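Long-range contacts in major capsid protein P2 (Pseudoalteromonas phage pm2, PDB 2VVF), which forms the protein shell of a membrane-containing marine bacteriophage as a trimer of double jelly-roll subunits: residues 29-34 / 82-87; 45-50 / 114-119; 162-167 / 256-261; 185-190 / 240-245. All blocks are in the same frame, centred on the assembly; numbering follows the deposited sequence.

In the fold
Contacts 1 and 2 lie in the N-terminal jelly roll, contacts 3 and 4 in the C-terminal one. In the first, contacts 1 and 2, in different sheets, pack together where Phe83 CZ comes within 4.0 Å of Ile116 CG2, their centres about 14 Å apart. In the second, the residues of contact 4 fall between the two segments of contact 3 in sequence, the centres lie about 12 Å apart, and Arg166 and Ala162 pack on Leu242. Between the two domains, contacts 1 and 3 are joined by a weak, long ion pair of Arg87 with Glu259. A calcium ion, bound by Ala105, Pro141 and Trp143, lies about 7 Å from the Phe85 side chain.

Contact 1: 29-34 / 82-87; sequences YEVIDL and SFHFVR
Within the N-terminal jelly roll of this double jelly-roll capsid protein, strands 31-34 and 82-84 run antiparallel, next to a classic beta bulge, where Glu30 and Val31 together stand opposite Gln134 of strand 128-136. Ile32 and Phe83 form the hydrogen-bonded pair: Phe83 N reaches Ile32 O at 2.8 Å, and Ile32 N returns the bond to Phe83 O. Beyond the strand end, the carbonyl of Glu30 collects two amides. Val86 N lies in the carbonyl plane, 3.2 Å from Glu30 O on a lone pair, with a nearly straight N-H (168°), whereas Phe85 N is tilted from that plane and more bent. Ile32 CG1 is anti to the carbonyl carbon (chi1 -76°), and CD1 beyond it meets the edge of the Phe85 ring, 3.6 Å from CE2. Ile32 O lies in the plane of the Phe83 ring, at its edge. Val86 CG2 runs alongside Glu30, 3.6 Å from CB, while the Glu30 carboxylate turns to Arg2. On the sheet face that carries Val31, Asp33 and Ser82, Ser82 OG donates to Asp33 OD1 at 2.7 Å, on the anti side and 26° out of the carboxylate plane. This buried polar pair gains further partners across the trimer interface: Tyr205 and Gln209 of the second subunit hydrogen-bond to Ser82 OG and Asp33 OD1, respectively.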
loop_
_atom_site.group_PDB
_atom_site.type_symbol
_atom_site.label_atom_id
_atom_site.label_comp_id
_atom_site.label_asym_id
_atom_site.label_seq_id
_atom_site.Cartn_x
_atom_site.Cartn_y
_atom_site.Cartn_z
ATOM N N TYR A 29 16.259 4.810 17.339
ATOM C CA TYR A 29 15.664 3.480 17.275
ATOM C C TYR A 29 14.342 3.541 16.522
ATOM O O TYR A 29 13.355 4.080 17.024
ATOM C CB TYR A 29 15.432 2.923 18.683
ATOM C CG TYR A 29 16.702 2.619 19.440
ATOM C CD1 TYR A 29 17.317 1.377 19.337
ATOM C CD2 TYR A 29 17.291 3.575 20.258
ATOM C CE1 TYR A 29 18.483 1.097 20.025
ATOM C CE2 TYR A 29 18.454 3.303 20.954
ATOM C CZ TYR A 29 19.047 2.064 20.833
ATOM O OH TYR A 29 20.206 1.788 21.521
ATOM N N GLU A 30 14.327 2.989 15.315
ATOM C CA GLU A 30 13.119 2.977 14.501
ATOM C C GLU A 30 12.219 1.813 14.900
ATOM O O GLU A 30 11.002 1.968 15.025
ATOM C CB GLU A 30 13.482 2.875 13.021
ATOM C CG GLU A 30 14.544 3.864 12.579
ATOM C CD GLU A 30 14.635 3.984 11.071
ATOM O OE1 GLU A 30 14.195 3.048 10.373
ATOM O OE2 GLU A 30 15.150 5.012 10.585
ATOM N N VAL A 31 12.829 0.648 15.098
ATOM C CA VAL A 31 12.098 -0.551 15.492
ATOM C C VAL A 31 12.945 -1.427 16.404
ATOM O O VAL A 31 14.163 -1.520 16.241
ATOM C CB VAL A 31 11.614 -1.359 14.271
ATOM C CG1 VAL A 31 10.702 -2.492 14.713
ATOM C CG2 VAL A 31 10.907 -0.458 13.270
ATOM N N ILE A 32 12.288 -2.075 17.360
ATOM C CA ILE A 32 12.959 -2.983 18.280
ATOM C C ILE A 32 12.228 -4.323 18.267
ATOM O O ILE A 32 11.073 -4.417 18.685
ATOM C CB ILE A 32 13.055 -2.393 19.702
ATOM C CG1 ILE A 32 14.151 -1.325 19.759
ATOM C CG2 ILE A 32 13.321 -3.496 20.718
ATOM C CD1 ILE A 32 14.079 -0.436 20.981
ATOM N N ASP A 33 12.897 -5.349 17.750
ATOM C CA ASP A 33 12.309 -6.680 17.661
ATOM C C ASP A 33 12.633 -7.518 18.892
ATOM O O ASP A 33 13.786 -7.871 19.130
ATOM C CB ASP A 33 12.777 -7.392 16.388
ATOM C CG ASP A 33 12.585 -6.545 15.142
ATOM O OD1 ASP A 33 11.501 -5.944 14.987
ATOM O OD2 ASP A 33 13.521 -6.475 14.318
ATOM N N LEU A 34 11.605 -7.835 19.673
ATOM C CA LEU A 34 11.784 -8.625 20.883
ATOM C C LEU A 34 11.362 -10.076 20.684
ATOM O O LEU A 34 10.186 -10.368 20.471
ATOM C CB LEU A 34 11.013 -8.006 22.052
ATOM C CG LEU A 34 11.041 -8.785 23.371
ATOM C CD1 LEU A 34 12.440 -8.786 23.968
ATOM C CD2 LEU A 34 10.031 -8.216 24.356
ATOM N N SER A 82 7.408 -6.708 17.869
ATOM C CA SER A 82 8.187 -5.511 17.584
ATOM C C SER A 82 7.613 -4.226 18.158
ATOM O O SER A 82 6.399 -4.066 18.273
ATOM C CB SER A 82 8.389 -5.355 16.073
ATOM O OG SER A 82 8.954 -6.525 15.505
ATOM N N PHE A 83 8.508 -3.303 18.492
ATOM C CA PHE A 83 8.131 -1.991 18.993
ATOM C C PHE A 83 8.299 -1.042 17.821
ATOM O O PHE A 83 9.418 -0.647 17.494
ATOM C CB PHE A 83 9.064 -1.557 20.126
ATOM C CG PHE A 83 8.804 -2.251 21.432
ATOM C CD1 PHE A 83 8.090 -1.621 22.438
ATOM C CD2 PHE A 83 9.302 -3.522 21.668
ATOM C CE1 PHE A 83 7.862 -2.256 23.647
ATOM C CE2 PHE A 83 9.079 -4.157 22.875
ATOM C CZ PHE A 83 8.358 -3.523 23.863
ATOM N N HIS A 84 7.195 -0.715 17.160
ATOM C CA HIS A 84 7.241 0.173 16.008
ATOM C C HIS A 84 7.183 1.638 16.419
ATOM O O HIS A 84 6.100 2.198 16.603
ATOM C CB HIS A 84 6.096 -0.138 15.041
ATOM C CG HIS A 84 6.230 -1.459 14.350
ATOM N ND1 HIS A 84 6.846 -1.599 13.125
ATOM C CD2 HIS A 84 5.816 -2.697 14.706
ATOM C CE1 HIS A 84 6.812 -2.867 12.760
ATOM N NE2 HIS A 84 6.193 -3.556 13.703
ATOM N N PHE A 85 8.348 2.263 16.554
ATOM C CA PHE A 85 8.402 3.675 16.907
ATOM C C PHE A 85 8.069 4.471 15.656
ATOM O O PHE A 85 7.235 5.377 15.681
ATOM C CB PHE A 85 9.773 4.040 17.469
ATOM C CG PHE A 85 10.098 3.321 18.745
ATOM C CD1 PHE A 85 9.425 3.631 19.914
ATOM C CD2 PHE A 85 11.011 2.282 18.759
ATOM C CE1 PHE A 85 9.691 2.948 21.085
ATOM C CE2 PHE A 85 11.281 1.595 19.926
ATOM C CZ PHE A 85 10.620 1.927 21.090
ATOM N N VAL A 86 8.670 4.070 14.544
ATOM C CA VAL A 86 8.370 4.677 13.258
ATOM C C VAL A 86 7.013 4.112 12.843
ATOM O O VAL A 86 6.810 2.896 12.858
ATOM C CB VAL A 86 9.451 4.327 12.216
ATOM C CG1 VAL A 86 8.929 4.546 10.804
ATOM C CG2 VAL A 86 10.715 5.138 12.465
ATOM N N ARG A 87 6.072 4.994 12.516
ATOM C CA ARG A 87 4.735 4.561 12.119
ATOM C C ARG A 87 4.626 4.404 10.604
ATOM O O ARG A 87 4.545 5.385 9.867
ATOM C CB ARG A 87 3.678 5.525 12.663
ATOM C CG ARG A 87 3.741 5.689 14.179
ATOM C CD ARG A 87 2.600 6.541 14.702
ATOM N NE ARG A 87 1.308 5.880 14.545
ATOM C CZ ARG A 87 0.509 5.545 15.553
ATOM N NH1 ARG A 87 0.866 5.810 16.802
ATOM N NH2 ARG A 87 -0.649 4.948 15.312
#

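Contact 2: 45-50 / 114-119; sequences KNVRVE and CEIKFD
Lys45 and Asp119 open an antiparallel pairing of the two inner strands of a four-stranded jelly-roll sheet, in which strands 18-23 and 54-59 flank them. Their backbones exchange two bonds, the straighter being Asp119 N to Lys45 O at 2.8 Å. At Asn46 the backbone is left-handed and the register slips by one residue, a beta bulge. The Asn46 ND2 nitrogen reaches the anti lone pair of Asp119 OD2 at 2.8 Å, with the oxygen in the amide plane and the N-H nearly straight at 176°; the carboxylate plane is turned 74° from the amide. Ser18 holds the other oxygen, OD1. Val47 packs its CG2 4.0 Å from Phe118 CB. Arg48 then pairs with Lys117. Its guanidinium swings across the neighbouring strand, NH2 touching Lys117 CB at 3.3 Å, and Asp119 OD1 lies at the guanidinium edge as a long salt-bridge partner. Over one guanidinium face sits Asn46 O, in a close approach that is not a hydrogen bond. Val49 turns to the apolar face with Ile116. The Glu50 chain, extended beyond CG, crosses that of Lys117 obliquely; OE1 comes within 3.2 Å of Lys117 CD and completes a salt bridge to Lys117 NZ at 3.6 Å.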
loop_
_atom_site.group_PDB
_atom_site.type_symbol
_atom_site.label_atom_id
_atom_site.label_comp_id
_atom_site.label_asym_id
_atom_site.label_seq_id
_atom_site.Cartn_x
_atom_site.Cartn_y
_atom_site.Cartn_z
ATOM N N LYS A 45 4.280 -8.689 31.935
ATOM C CA LYS A 45 3.456 -7.598 32.439
ATOM C C LYS A 45 4.152 -6.260 32.664
ATOM O O LYS A 45 5.377 -6.170 32.683
ATOM C CB LYS A 45 2.730 -8.031 33.714
ATOM C CG LYS A 45 2.227 -9.466 33.684
ATOM C CD LYS A 45 1.956 -9.988 35.088
ATOM C CE LYS A 45 3.242 -10.100 35.891
ATOM N NZ LYS A 45 2.982 -10.381 37.332
ATOM N N ASN A 46 3.335 -5.227 32.845
ATOM C CA ASN A 46 3.807 -3.874 33.105
ATOM C C ASN A 46 4.977 -3.438 32.232
ATOM O O ASN A 46 6.058 -3.133 32.730
ATOM C CB ASN A 46 4.130 -3.691 34.588
ATOM C CG ASN A 46 3.034 -4.231 35.490
ATOM O OD1 ASN A 46 1.851 -3.958 35.280
ATOM N ND2 ASN A 46 3.419 -5.024 36.486
ATOM N N VAL A 47 4.743 -3.384 30.926
ATOM C CA VAL A 47 5.767 -2.951 29.987
ATOM C C VAL A 47 5.786 -1.428 29.941
ATOM O O VAL A 47 4.791 -0.795 29.596
ATOM C CB VAL A 47 5.540 -3.555 28.591
ATOM C CG1 VAL A 47 6.691 -3.194 27.662
ATOM C CG2 VAL A 47 5.373 -5.065 28.690
ATOM N N ARG A 48 6.915 -0.842 30.323
ATOM C CA ARG A 48 7.040 0.607 30.339
ATOM C C ARG A 48 8.252 1.093 29.562
ATOM O O ARG A 48 9.370 0.623 29.770
ATOM C CB ARG A 48 7.111 1.126 31.779
ATOM C CG ARG A 48 6.348 0.282 32.790
ATOM C CD ARG A 48 6.898 0.464 34.199
ATOM N NE ARG A 48 8.033 -0.417 34.466
ATOM C CZ ARG A 48 7.946 -1.579 35.108
ATOM N NH1 ARG A 48 6.774 -2.009 35.554
ATOM N NH2 ARG A 48 9.034 -2.313 35.304
ATOM N N VAL A 49 8.018 2.052 28.674
ATOM C CA VAL A 49 9.083 2.668 27.899
ATOM C C VAL A 49 9.436 3.961 28.623
ATOM O O VAL A 49 8.608 4.864 28.732
ATOM C CB VAL A 49 8.641 2.935 26.447
ATOM C CG1 VAL A 49 9.722 3.684 25.691
ATOM C CG2 VAL A 49 8.300 1.628 25.745
ATOM N N GLU A 50 10.646 4.025 29.169
ATOM C CA GLU A 50 11.064 5.194 29.931
ATOM C C GLU A 50 12.228 5.965 29.322
ATOM O O GLU A 50 13.248 5.387 28.946
ATOM C CB GLU A 50 11.392 4.806 31.372
ATOM C CG GLU A 50 10.314 3.976 32.048
ATOM C CD GLU A 50 10.653 3.655 33.487
ATOM O OE1 GLU A 50 11.834 3.799 33.866
ATOM O OE2 GLU A 50 9.737 3.262 34.240
ATOM N N CYS A 114 17.528 5.392 28.350
ATOM C CA CYS A 114 16.437 4.909 27.514
ATOM C C CYS A 114 16.207 3.455 27.906
ATOM O O CYS A 114 17.076 2.605 27.711
ATOM C CB CYS A 114 16.789 5.020 26.031
ATOM S SG CYS A 114 15.348 5.180 24.950
ATOM N N GLU A 115 15.054 3.179 28.501
ATOM C CA GLU A 115 14.767 1.842 28.995
ATOM C C GLU A 115 13.401 1.293 28.601
ATOM O O GLU A 115 12.442 2.039 28.393
ATOM C CB GLU A 115 14.867 1.842 30.521
ATOM C CG GLU A 115 15.827 0.822 31.096
ATOM C CD GLU A 115 16.125 1.078 32.560
ATOM O OE1 GLU A 115 16.995 1.926 32.849
ATOM O OE2 GLU A 115 15.479 0.446 33.422
ATOM N N ILE A 116 13.318 -0.033 28.558
ATOM C CA ILE A 116 12.067 -0.730 28.297
ATOM C C ILE A 116 11.915 -1.756 29.413
ATOM O O ILE A 116 12.409 -2.880 29.314
ATOM C CB ILE A 116 12.044 -1.398 26.911
ATOM C CG1 ILE A 116 12.012 -0.340 25.809
ATOM C CG2 ILE A 116 10.833 -2.309 26.786
ATOM C CD1 ILE A 116 11.917 -0.925 24.417
ATOM N N LYS A 117 11.282 -1.336 30.502
ATOM C CA LYS A 117 11.103 -2.192 31.665
ATOM C C LYS A 117 9.861 -3.068 31.563
ATOM O O LYS A 117 8.902 -2.729 30.872
ATOM C CB LYS A 117 11.053 -1.351 32.944
ATOM C CG LYS A 117 12.332 -0.582 33.231
ATOM C CD LYS A 117 12.066 0.616 34.127
ATOM C CE LYS A 117 12.252 0.265 35.595
ATOM N NZ LYS A 117 12.772 1.419 36.379
ATOM N N PHE A 118 9.891 -4.193 32.268
ATOM C CA PHE A 118 8.775 -5.130 32.276
ATOM C C PHE A 118 8.986 -6.179 33.360
ATOM O O PHE A 118 10.103 -6.380 33.832
ATOM C CB PHE A 118 8.627 -5.805 30.907
ATOM C CG PHE A 118 9.841 -6.580 30.478
ATOM C CD1 PHE A 118 10.857 -5.965 29.767
ATOM C CD2 PHE A 118 9.971 -7.924 30.798
ATOM C CE1 PHE A 118 11.979 -6.674 29.377
ATOM C CE2 PHE A 118 11.091 -8.638 30.410
ATOM C CZ PHE A 118 12.095 -8.013 29.699
ATOM N N ASP A 119 7.904 -6.843 33.751
ATOM C CA ASP A 119 7.966 -7.875 34.776
ATOM C C ASP A 119 7.601 -9.235 34.190
ATOM O O ASP A 119 6.625 -9.360 33.448
ATOM C CB ASP A 119 7.016 -7.541 35.929
ATOM C CG ASP A 119 7.194 -6.126 36.441
ATOM O OD1 ASP A 119 8.349 -5.652 36.496
ATOM O OD2 ASP A 119 6.180 -5.486 36.792
#

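Contact 3: 162-167 / 256-261; sequences ADLPRP and IIVEYM
The Tyr260 ring carries this contact. On one face, 3.3 Å above the plane and offset toward the rim, lies CG1 of Val258 from its own strand; Pro165 O sits at the edge, near the ring plane, and Pro167 approaches obliquely, its CD 3.8 Å from Tyr260 CE1. Both prolines cross the tyrosine at about a right angle. With CG anti to the carbonyl carbon (chi1 -71°), the ring leaves strand 256-261 toward loop 162-167, where the Tyr260 hydroxyl OH donates to Pro165 O at 2.7 Å. The donor stands 22° from the carbonyl plane, with a C=O...O angle of 126°. The Pro165 ring also touches the hydroxyl, CD lying 3.4 Å from Tyr260 OH, so the phenol tip meets both the carbonyl and the apolar ring of one residue. Two residues earlier on the strand, Leu164 CD1 meets Val258 CG2 at 4.2 Å, an oblique apolar touch. Phe269, the C-terminal residue, meets the tyrosine ring edge-to-face, and Ile172 and Leu235 also pack on it. The contact joins the irregular connection, running from strand 157-161 of the four-stranded sheet to strand 171-178 of the other sheet, to strand 252-263, a neighbour of 171-178, within the C-terminal jelly roll.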
loop_
_atom_site.group_PDB
_atom_site.type_symbol
_atom_site.label_atom_id
_atom_site.label_comp_id
_atom_site.label_asym_id
_atom_site.label_seq_id
_atom_site.Cartn_x
_atom_site.Cartn_y
_atom_site.Cartn_z
ATOM N N ALA A 162 -15.231 12.156 30.582
ATOM C CA ALA A 162 -14.732 13.470 30.191
ATOM C C ALA A 162 -13.495 13.910 30.969
ATOM O O ALA A 162 -13.045 15.048 30.833
ATOM C CB ALA A 162 -15.837 14.511 30.326
ATOM N N ASP A 163 -12.948 13.014 31.783
ATOM C CA ASP A 163 -11.776 13.339 32.592
ATOM C C ASP A 163 -10.455 12.837 32.014
ATOM O O ASP A 163 -9.499 12.605 32.750
ATOM C CB ASP A 163 -11.954 12.848 34.031
ATOM C CG ASP A 163 -12.147 11.345 34.119
ATOM O OD1 ASP A 163 -12.485 10.722 33.088
ATOM O OD2 ASP A 163 -11.968 10.787 35.223
ATOM N N LEU A 164 -10.395 12.690 30.695
ATOM C CA LEU A 164 -9.171 12.235 30.043
ATOM C C LEU A 164 -8.154 13.373 29.992
ATOM O O LEU A 164 -8.495 14.507 29.656
ATOM C CB LEU A 164 -9.470 11.717 28.633
ATOM C CG LEU A 164 -10.131 10.339 28.548
ATOM C CD1 LEU A 164 -10.344 9.927 27.101
ATOM C CD2 LEU A 164 -9.319 9.289 29.296
ATOM N N PRO A 165 -6.908 13.070 30.345
ATOM C CA PRO A 165 -5.853 14.078 30.353
ATOM C C PRO A 165 -5.783 14.827 29.026
ATOM O O PRO A 165 -5.886 14.226 27.956
ATOM C CB PRO A 165 -4.583 13.251 30.564
ATOM C CG PRO A 165 -5.045 12.036 31.290
ATOM C CD PRO A 165 -6.412 11.741 30.745
ATOM N N ARG A 166 -5.605 16.141 29.104
ATOM C CA ARG A 166 -5.520 16.973 27.909
ATOM C C ARG A 166 -4.242 17.803 27.884
ATOM O O ARG A 166 -4.294 19.031 27.905
ATOM C CB ARG A 166 -6.740 17.892 27.804
ATOM C CG ARG A 166 -8.032 17.183 27.431
ATOM C CD ARG A 166 -9.078 18.168 26.937
ATOM N NE ARG A 166 -10.147 18.371 27.910
ATOM C CZ ARG A 166 -10.410 19.533 28.500
ATOM N NH1 ARG A 166 -9.679 20.602 28.217
ATOM N NH2 ARG A 166 -11.404 19.626 29.373
ATOM N N PRO A 167 -3.096 17.130 27.836
ATOM C CA PRO A 167 -1.811 17.822 27.790
ATOM C C PRO A 167 -1.804 18.839 26.652
ATOM O O PRO A 167 -2.083 18.501 25.502
ATOM C CB PRO A 167 -0.808 16.694 27.513
ATOM C CG PRO A 167 -1.630 15.547 27.007
ATOM C CD PRO A 167 -2.944 15.673 27.695
ATOM N N ILE A 256 -9.360 2.033 29.112
ATOM C CA ILE A 256 -9.304 3.011 28.033
ATOM C C ILE A 256 -7.862 3.302 27.627
ATOM O O ILE A 256 -7.080 3.835 28.416
ATOM C CB ILE A 256 -10.052 4.310 28.400
ATOM C CG1 ILE A 256 -11.512 4.016 28.766
ATOM C CG2 ILE A 256 -9.988 5.304 27.248
ATOM C CD1 ILE A 256 -12.289 3.310 27.680
ATOM N N ILE A 257 -7.517 2.956 26.390
ATOM C CA ILE A 257 -6.178 3.202 25.868
ATOM C C ILE A 257 -6.185 4.477 25.038
ATOM O O ILE A 257 -6.958 4.602 24.089
ATOM C CB ILE A 257 -5.671 2.013 25.028
ATOM C CG1 ILE A 257 -5.831 0.705 25.804
ATOM C CG2 ILE A 257 -4.214 2.223 24.627
ATOM C CD1 ILE A 257 -5.142 0.711 27.143
ATOM N N VAL A 258 -5.331 5.428 25.400
ATOM C CA VAL A 258 -5.242 6.685 24.667
ATOM C C VAL A 258 -3.850 6.855 24.076
ATOM O O VAL A 258 -2.859 6.908 24.803
ATOM C CB VAL A 258 -5.623 7.885 25.548
ATOM C CG1 VAL A 258 -5.607 9.173 24.732
ATOM C CG2 VAL A 258 -6.979 7.666 26.192
ATOM N N GLU A 259 -3.781 6.928 22.751
ATOM C CA GLU A 259 -2.511 7.107 22.061
ATOM C C GLU A 259 -2.243 8.592 21.859
ATOM O O GLU A 259 -2.757 9.204 20.924
ATOM C CB GLU A 259 -2.532 6.392 20.709
ATOM C CG GLU A 259 -2.544 4.877 20.808
ATOM C CD GLU A 259 -2.453 4.207 19.453
ATOM O OE1 GLU A 259 -1.353 4.206 18.862
ATOM O OE2 GLU A 259 -3.483 3.689 18.973
ATOM N N TYR A 260 -1.455 9.172 22.757
ATOM C CA TYR A 260 -1.116 10.584 22.673
ATOM C C TYR A 260 0.076 10.775 21.743
ATOM O O TYR A 260 0.768 9.818 21.398
ATOM C CB TYR A 260 -0.782 11.142 24.059
ATOM C CG TYR A 260 -1.977 11.282 24.975
ATOM C CD1 TYR A 260 -2.794 12.403 24.916
ATOM C CD2 TYR A 260 -2.271 10.305 25.919
ATOM C CE1 TYR A 260 -3.878 12.539 25.761
ATOM C CE2 TYR A 260 -3.354 10.434 26.767
ATOM C CZ TYR A 260 -4.154 11.549 26.683
ATOM O OH TYR A 260 -5.232 11.677 27.525
ATOM N N MET A 261 0.315 12.021 21.351
ATOM C CA MET A 261 1.429 12.360 20.476
ATOM C C MET A 261 1.909 13.771 20.790
ATOM O O MET A 261 1.109 14.655 21.091
ATOM C CB MET A 261 0.994 12.296 19.009
ATOM C CG MET A 261 0.776 10.898 18.465
ATOM S SD MET A 261 0.222 10.936 16.747
ATOM C CE MET A 261 -0.984 12.256 16.808
#

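Contact 4: 185-190 / 240-245; sequences VEFQID and QDLRLK
Gln188 CG sits between its backbone N and carbonyl carbon (chi1 56°), and the chain then extends to Lys245. Lys245 NZ donates to Gln188 OE1 at 3.0 Å from 49° above the amide carbonyl plane. Glu186, with CG anti to the backbone N (chi1 174°), lies alongside Lys245 and gives NZ a second partner, Glu186 OE2, in a long salt bridge. Lys245 N meets Glu186 O at 2.8 Å and Arg243 N meets Gln188 O at 2.9 Å. Where the strands end, Asp190 OD1 grips two amides: Gln240 N on its syn lone pair at 2.6 Å, and Asp241 N nearly along the C-O axis at 2.8 Å. Asp241 forms a salt bridge with Arg243, NE bonding OD2 and NH2 making a weak bond to OD1; Arg243 NH1 bridges to Glu160. On the other face, Phe187 and Ile189 meet Val233 of strand 233-234, Leu244 meets Ile221 of strand 218-222, and Leu242 packs on Arg166, while strands 157-161 and 192-199 flank the pair within the four-stranded sheet.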
loop_
_atom_site.group_PDB
_atom_site.type_symbol
_atom_site.label_atom_id
_atom_site.label_comp_id
_atom_site.label_asym_id
_atom_site.label_seq_id
_atom_site.Cartn_x
_atom_site.Cartn_y
_atom_site.Cartn_z
ATOM N N VAL A 185 -20.704 4.352 20.564
ATOM C CA VAL A 185 -19.947 5.396 21.235
ATOM C C VAL A 185 -20.086 6.712 20.489
ATOM O O VAL A 185 -20.296 6.735 19.279
ATOM C CB VAL A 185 -18.461 5.004 21.400
ATOM C CG1 VAL A 185 -17.675 6.139 22.053
ATOM C CG2 VAL A 185 -18.333 3.717 22.206
ATOM N N GLU A 186 -19.970 7.809 21.226
ATOM C CA GLU A 186 -20.071 9.139 20.650
ATOM C C GLU A 186 -18.925 9.980 21.193
ATOM O O GLU A 186 -18.625 9.935 22.386
ATOM C CB GLU A 186 -21.413 9.772 21.028
ATOM C CG GLU A 186 -21.577 11.219 20.590
ATOM C CD GLU A 186 -22.897 11.813 21.044
ATOM O OE1 GLU A 186 -23.927 11.112 20.960
ATOM O OE2 GLU A 186 -22.905 12.978 21.496
ATOM N N PHE A 187 -18.266 10.725 20.315
ATOM C CA PHE A 187 -17.158 11.570 20.735
ATOM C C PHE A 187 -17.434 13.030 20.410
ATOM O O PHE A 187 -17.830 13.363 19.296
ATOM C CB PHE A 187 -15.849 11.122 20.081
ATOM C CG PHE A 187 -14.670 11.978 20.442
ATOM C CD1 PHE A 187 -14.031 11.824 21.663
ATOM C CD2 PHE A 187 -14.208 12.952 19.568
ATOM C CE1 PHE A 187 -12.948 12.620 22.002
ATOM C CE2 PHE A 187 -13.128 13.749 19.900
ATOM C CZ PHE A 187 -12.495 13.582 21.118
ATOM N N GLN A 188 -17.229 13.902 21.389
ATOM C CA GLN A 188 -17.461 15.323 21.180
ATOM C C GLN A 188 -16.454 16.204 21.903
ATOM O O GLN A 188 -15.891 15.820 22.928
ATOM C CB GLN A 188 -18.884 15.705 21.582
ATOM C CG GLN A 188 -19.246 15.350 23.010
ATOM C CD GLN A 188 -20.596 15.903 23.417
ATOM O OE1 GLN A 188 -21.638 15.324 23.105
ATOM N NE2 GLN A 188 -20.586 17.039 24.105
ATOM N N ILE A 189 -16.229 17.386 21.346
ATOM C CA ILE A 189 -15.309 18.355 21.922
ATOM C C ILE A 189 -16.000 19.709 21.930
ATOM O O ILE A 189 -16.301 20.264 20.874
ATOM C CB ILE A 189 -13.985 18.416 21.132
ATOM C CG1 ILE A 189 -13.278 17.058 21.163
ATOM C CG2 ILE A 189 -13.079 19.503 21.694
ATOM C CD1 ILE A 189 -12.089 16.970 20.237
ATOM N N ASP A 190 -16.278 20.223 23.122
ATOM C CA ASP A 190 -16.947 21.512 23.256
ATOM C C ASP A 190 -18.337 21.486 22.626
ATOM O O ASP A 190 -18.723 22.413 21.911
ATOM C CB ASP A 190 -16.105 22.622 22.620
ATOM C CG ASP A 190 -14.840 22.918 23.403
ATOM O OD1 ASP A 190 -14.809 22.627 24.618
ATOM O OD2 ASP A 190 -13.879 23.444 22.805
ATOM N N GLN A 240 -12.798 23.229 26.139
ATOM C CA GLN A 240 -13.472 23.250 27.431
ATOM C C GLN A 240 -13.993 21.880 27.839
ATOM O O GLN A 240 -14.064 21.564 29.027
ATOM C CB GLN A 240 -14.622 24.259 27.415
ATOM C CG GLN A 240 -14.720 25.105 28.671
ATOM C CD GLN A 240 -13.645 26.170 28.737
ATOM O OE1 GLN A 240 -13.841 27.296 28.284
ATOM N NE2 GLN A 240 -12.492 25.811 29.292
ATOM N N ASP A 241 -14.371 21.073 26.854
ATOM C CA ASP A 241 -14.918 19.750 27.126
ATOM C C ASP A 241 -14.529 18.708 26.082
ATOM O O ASP A 241 -14.776 18.878 24.889
ATOM C CB ASP A 241 -16.443 19.822 27.256
ATOM C CG ASP A 241 -17.039 18.578 27.887
ATOM O OD1 ASP A 241 -16.751 18.310 29.074
ATOM O OD2 ASP A 241 -17.810 17.874 27.202
ATOM N N LEU A 242 -13.922 17.625 26.554
ATOM C CA LEU A 242 -13.526 16.504 25.710
ATOM C C LEU A 242 -14.289 15.321 26.297
ATOM O O LEU A 242 -13.905 14.775 27.334
ATOM C CB LEU A 242 -12.017 16.274 25.821
ATOM C CG LEU A 242 -11.323 15.428 24.752
ATOM C CD1 LEU A 242 -11.980 14.062 24.620
ATOM C CD2 LEU A 242 -11.292 16.154 23.419
ATOM N N ARG A 243 -15.413 14.979 25.676
ATOM C CA ARG A 243 -16.286 13.945 26.214
ATOM C C ARG A 243 -16.481 12.696 25.364
ATOM O O ARG A 243 -16.435 12.741 24.136
ATOM C CB ARG A 243 -17.642 14.558 26.567
ATOM C CG ARG A 243 -18.648 13.587 27.145
ATOM C CD ARG A 243 -19.837 14.344 27.701
ATOM N NE ARG A 243 -19.423 15.555 28.405
ATOM C CZ ARG A 243 -19.280 15.639 29.723
ATOM N NH1 ARG A 243 -19.526 14.583 30.485
ATOM N NH2 ARG A 243 -18.893 16.778 30.279
ATOM N N LEU A 244 -16.746 11.588 26.046
ATOM C CA LEU A 244 -16.986 10.303 25.405
ATOM C C LEU A 244 -18.273 9.723 25.984
ATOM O O LEU A 244 -18.390 9.552 27.197
ATOM C CB LEU A 244 -15.820 9.354 25.699
ATOM C CG LEU A 244 -15.358 8.374 24.619
ATOM C CD1 LEU A 244 -14.925 9.112 23.362
ATOM C CD2 LEU A 244 -14.221 7.516 25.152
ATOM N N LYS A 245 -19.247 9.447 25.122
ATOM C CA LYS A 245 -20.520 8.879 25.560
ATOM C C LYS A 245 -20.602 7.419 25.132
ATOM O O LYS A 245 -20.779 7.117 23.951
ATOM C CB LYS A 245 -21.695 9.670 24.985
ATOM C CG LYS A 245 -21.848 11.068 25.568
ATOM C CD LYS A 245 -23.181 11.688 25.176
ATOM C CE LYS A 245 -23.463 12.950 25.975
ATOM N NZ LYS A 245 -23.504 14.160 25.109
#